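Phosphoglycolate phosphatase (Lactobacillus plantarum, PDB 2HDO) probably hydrolyses 2-phosphoglycolate to glycolate and phosphate, as a member of the haloacid dehalogenase-like hydrolase superfamily. Local coordinates at residues A[17-20]-A[21-25]; A[111-114]-A[115-119]. One frame throughout, in Å; residues are numbered along the deposited sequence.

Interaction 1. Residues A[17-20]-A[21-25]; sequences NSQP and AYTTV
A21 lies with its CB against the preceding backbone, 3.7 Å from P20 C and close to S18 O as well, and touches I82. Its backbone N is tied by a water to N17 O, the water accepting from A21 N and donating to the carbonyl, so that the incoming chain is bridged to the first turn of the helix.

Y22 N gives a nearly straight bond of 2.9 Å to S18 O, the N-H...O angle being 170°. CB of Y22 rests 3.4 Å from the same S18 O, while CG, anti to the backbone N (chi1 168°), carries the ring away from the turn to meet F46 edge-to-face and to bond T45 through OH. These bonds belong to the first turns of helix 19-31, which follows the short strand 16-17; the DxDx(T/V) pattern thought to form the HAD active site lies just before it, and S18 OG is hydrogen-bonded to its D12.

T23 grips one carbonyl twice. Its backbone N reaches Q19 O at 2.9 Å and its OG1 at 2.8 Å, the two donors arriving from opposite faces of the carbonyl plane. The hydroxyl can fold back because OG1 sits beside its own backbone N (chi1 -60°), which turns it over the Q19 carbonyl, above the carbonyl plane. The same OG1 accepts from a water, 2.7 Å away, that in turn takes a hydrogen bond from Q19 NE2; the water thus links Q19 NE2 to T23 OG1 across one helical turn, the two side chains crossing at an angle, with Q19 CG 4.1 Å from T23 OG1.

T24 N continues the ladder to P20 O at 3.2 Å. Its hydroxyl makes at most a weak approach to that oxygen and is hydrogen-bonded to Q81.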
loop_
_atom_site.group_PDB
_atom_site.type_symbol
_atom_site.label_atom_id
_atom_site.label_comp_id
_atom_site.label_asym_id
_atom_site.label_seq_id
_atom_site.Cartn_x
_atom_site.Cartn_y
_atom_site.Cartn_z
ATOM N N ASN A 17 -1.516 -0.423 -9.886
ATOM C CA ASN A 17 -0.575 -1.345 -10.494
ATOM C C ASN A 17 0.747 -0.623 -10.701
ATOM O O ASN A 17 1.105 -0.277 -11.823
ATOM C CB ASN A 17 -1.088 -1.967 -11.807
ATOM C CG ASN A 17 -0.181 -3.053 -12.324
ATOM O OD1 ASN A 17 0.716 -3.543 -11.641
ATOM N ND2 ASN A 17 -0.399 -3.418 -13.567
ATOM N N SER A 18 1.445 -0.428 -9.594
ATOM C CA SER A 18 2.654 0.413 -9.570
ATOM C C SER A 18 4.014 -0.295 -9.714
ATOM O O SER A 18 5.032 0.387 -9.796
ATOM C CB SER A 18 2.604 1.289 -8.303
ATOM O OG SER A 18 2.508 0.535 -7.097
ATOM N N GLN A 19 4.050 -1.618 -9.750
ATOM C CA GLN A 19 5.299 -2.323 -9.817
ATOM C C GLN A 19 6.068 -1.952 -11.066
ATOM O O GLN A 19 7.294 -1.833 -11.013
ATOM C CB GLN A 19 5.121 -3.839 -9.770
ATOM C CG GLN A 19 6.432 -4.564 -9.581
ATOM C CD GLN A 19 6.257 -6.018 -9.241
ATOM O OE1 GLN A 19 5.315 -6.396 -8.546
ATOM N NE2 GLN A 19 7.162 -6.852 -9.745
ATOM N N PRO A 20 5.406 -1.845 -12.224
ATOM C CA PRO A 20 6.212 -1.411 -13.382
ATOM C C PRO A 20 6.951 -0.074 -13.197
ATOM O O PRO A 20 8.152 0.009 -13.469
ATOM C CB PRO A 20 5.194 -1.346 -14.504
ATOM C CG PRO A 20 4.162 -2.362 -14.126
ATOM C CD PRO A 20 4.037 -2.208 -12.613
ATOM N N ALA A 21 6.252 0.962 -12.746
ATOM C CA ALA A 21 6.887 2.282 -12.488
ATOM C C ALA A 21 7.966 2.173 -11.411
ATOM O O ALA A 21 9.074 2.704 -11.573
ATOM C CB ALA A 21 5.861 3.339 -12.130
ATOM N N TYR A 22 7.672 1.424 -10.343
ATOM C CA TYR A 22 8.658 1.166 -9.294
ATOM C C TYR A 22 9.941 0.597 -9.861
ATOM O O TYR A 22 11.047 0.983 -9.461
ATOM C CB TYR A 22 8.061 0.179 -8.288
ATOM C CG TYR A 22 9.050 -0.415 -7.303
ATOM C CD1 TYR A 22 9.344 0.244 -6.126
ATOM C CD2 TYR A 22 9.653 -1.657 -7.534
ATOM C CE1 TYR A 22 10.217 -0.284 -5.216
ATOM C CE2 TYR A 22 10.563 -2.198 -6.628
ATOM C CZ TYR A 22 10.829 -1.508 -5.475
ATOM O OH TYR A 22 11.702 -2.023 -4.563
ATOM N N THR A 23 9.773 -0.351 -10.762
ATOM C CA THR A 23 10.906 -1.027 -11.348
ATOM C C THR A 23 11.798 -0.027 -12.077
ATOM O O THR A 23 12.999 -0.011 -11.889
ATOM C CB THR A 23 10.479 -2.204 -12.248
ATOM O OG1 THR A 23 9.745 -3.151 -11.450
ATOM C CG2 THR A 23 11.730 -2.857 -12.867
ATOM N N THR A 24 11.190 0.782 -12.942
ATOM C CA THR A 24 11.906 1.792 -13.734
ATOM C C THR A 24 12.638 2.783 -12.799
ATOM O O THR A 24 13.785 3.112 -12.974
ATOM C CB THR A 24 10.881 2.556 -14.616
ATOM O OG1 THR A 24 10.290 1.643 -15.556
ATOM C CG2 THR A 24 11.498 3.717 -15.383
ATOM N N VAL A 25 11.956 3.217 -11.763
ATOM C CA VAL A 25 12.482 4.246 -10.893
ATOM C C VAL A 25 13.624 3.653 -10.079
ATOM O O VAL A 25 14.689 4.231 -9.992
ATOM C CB VAL A 25 11.399 4.795 -9.962
ATOM C CG1 VAL A 25 12.047 5.707 -8.905
ATOM C CG2 VAL A 25 10.294 5.533 -10.758
HETATM O O HOH W 1 3.316 1.089 -12.876
HETATM O O HOH W 2 8.791 -5.570 -11.996
#

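Interaction 2. Residues A[111-114]-A[115-119]; sequences ELES and GMRSY
R117 and E113, one helical turn apart, form a side-on salt bridge in which NE of R117 meets OE1 of E113 at 2.9 Å and NH2 meets OE2 at 3.1 Å. Both oxygens are approached on their syn sides, and the carboxylate and guanidinium planes lie only 4° apart. The side chains run alongside each other, each bent to do so: E113 turns at chi2 (-57°), R117 at chi2 and chi3. E113 OE2 also pairs with R109, so this oxygen is shared by R117 and R109. With an alanine here instead of E113, the R117 guanidinium is likely to lose its mate and be free to turn, and R109 to lose a partner.

In the backbone, R117 N bonds E113 O at 3.0 Å. Two further backbone bonds, from G115 N to E111 O and from M116 N to L112 O, complete the turn. On the buried flank, CG of selenomethionine M116 packs at 3.7 Å against CD1 of L112, with F121 and I11 also touching this pair. A type I turn from M116 to Y119, closed by Y119 N to M116 O, lies near the C-terminal end of helix 109-116, on the way to strand 125-129 in a beta-alpha-beta unit of the Rossmann-like HAD core.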
loop_
_atom_site.group_PDB
_atom_site.type_symbol
_atom_site.label_atom_id
_atom_site.label_comp_id
_atom_site.label_asym_id
_atom_site.label_seq_id
_atom_site.Cartn_x
_atom_site.Cartn_y
_atom_site.Cartn_z
ATOM N N GLU A 111 4.065 12.462 -2.075
ATOM C CA GLU A 111 3.869 11.472 -3.107
ATOM C C GLU A 111 2.428 11.035 -3.203
ATOM O O GLU A 111 1.892 10.828 -4.307
ATOM C CB GLU A 111 4.770 10.249 -2.885
ATOM C CG GLU A 111 4.511 9.093 -3.833
ATOM C CD GLU A 111 5.364 7.840 -3.561
ATOM O OE1 GLU A 111 6.155 7.826 -2.570
ATOM O OE2 GLU A 111 5.230 6.887 -4.377
ATOM N N LEU A 112 1.782 10.858 -2.046
ATOM C CA LEU A 112 0.395 10.462 -2.031
ATOM C C LEU A 112 -0.462 11.515 -2.718
ATOM O O LEU A 112 -1.292 11.214 -3.567
ATOM C CB LEU A 112 -0.058 10.225 -0.585
ATOM C CG LEU A 112 -1.512 9.849 -0.253
ATOM C CD1 LEU A 112 -1.941 8.631 -1.002
ATOM C CD2 LEU A 112 -1.663 9.603 1.243
ATOM N N GLU A 113 -0.235 12.768 -2.373
ATOM C CA GLU A 113 -0.975 13.862 -2.968
ATOM C C GLU A 113 -0.763 14.005 -4.474
ATOM O O GLU A 113 -1.724 14.039 -5.240
ATOM C CB GLU A 113 -0.601 15.158 -2.275
ATOM C CG GLU A 113 -1.079 15.221 -0.850
ATOM C CD GLU A 113 -2.585 15.041 -0.715
ATOM O OE1 GLU A 113 -3.340 15.567 -1.573
ATOM O OE2 GLU A 113 -3.010 14.376 0.264
ATOM N N SER A 114 0.492 14.094 -4.894
ATOM C CA SER A 114 0.796 14.215 -6.307
ATOM C C SER A 114 0.249 13.024 -7.110
ATOM O O SER A 114 -0.362 13.220 -8.153
ATOM C CB SER A 114 2.300 14.371 -6.513
ATOM O OG SER A 114 2.743 15.582 -5.928
ATOM N N GLY A 115 0.427 11.814 -6.593
ATOM C CA GLY A 115 0.083 10.604 -7.333
ATOM C C GLY A 115 -1.386 10.279 -7.353
ATOM O O GLY A 115 -1.858 9.694 -8.336
HETATM N N MSE A 116 -2.107 10.652 -6.286
HETATM C CA MSE A 116 -3.482 10.178 -6.103
HETATM C C MSE A 116 -4.581 11.205 -6.120
HETATM O O MSE A 116 -5.744 10.879 -6.393
HETATM C CB MSE A 116 -3.643 9.430 -4.772
HETATM C CG MSE A 116 -2.718 8.256 -4.562
HETATM SE SE MSE A 116 -2.834 6.846 -5.969
HETATM C CE MSE A 116 -4.633 6.195 -5.577
ATOM N N ARG A 117 -4.252 12.443 -5.786
ATOM C CA ARG A 117 -5.300 13.363 -5.382
ATOM C C ARG A 117 -6.341 13.576 -6.501
ATOM O O ARG A 117 -7.516 13.858 -6.212
ATOM C CB ARG A 117 -4.693 14.683 -4.878
ATOM C CG ARG A 117 -5.709 15.647 -4.261
ATOM C CD ARG A 117 -6.635 14.973 -3.218
ATOM N NE ARG A 117 -5.922 14.345 -2.096
ATOM C CZ ARG A 117 -6.513 13.651 -1.117
ATOM N NH1 ARG A 117 -7.827 13.460 -1.116
ATOM N NH2 ARG A 117 -5.783 13.122 -0.139
ATOM N N SER A 118 -5.926 13.393 -7.750
ATOM C CA SER A 118 -6.795 13.564 -8.902
ATOM C C SER A 118 -7.854 12.470 -9.121
ATOM O O SER A 118 -8.862 12.737 -9.788
ATOM C CB SER A 118 -5.938 13.654 -10.157
ATOM O OG SER A 118 -5.229 12.447 -10.341
ATOM N N TYR A 119 -7.644 11.256 -8.597
ATOM C CA TYR A 119 -8.642 10.191 -8.726
ATOM C C TYR A 119 -9.910 10.543 -7.964
ATOM O O TYR A 119 -9.872 10.808 -6.757
ATOM C CB TYR A 119 -8.143 8.853 -8.188
ATOM C CG TYR A 119 -7.056 8.232 -9.028
ATOM C CD1 TYR A 119 -7.318 7.809 -10.314
ATOM C CD2 TYR A 119 -5.759 8.071 -8.528
ATOM C CE1 TYR A 119 -6.328 7.272 -11.094
ATOM C CE2 TYR A 119 -4.750 7.511 -9.332
ATOM C CZ TYR A 119 -5.057 7.129 -10.597
ATOM O OH TYR A 119 -4.098 6.574 -11.395
HETATM O O HOH W 3 -3.504 14.761 -7.959
#

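Overall arrangement
Both interactions lie at helix ends and are held by consecutive i to i+4 backbone bonds, but the ends are opposite ones: interaction 1 at the start of helix 19-31, interaction 2 where helix 109-116 runs out. They share no element, and their centres lie 16 Å apart, with nearest atoms about 7 Å apart. Each is partly buried. In residues 17-25 the polar work is done by neutral groups, a threonine hydroxyl and bridging waters, beside the probable active site and among the helices 39-45 and 64-75. Residues 111-119 instead carry a charged pair on the outer side of a helix beside the parallel sheet, with an apolar pair on the inner side.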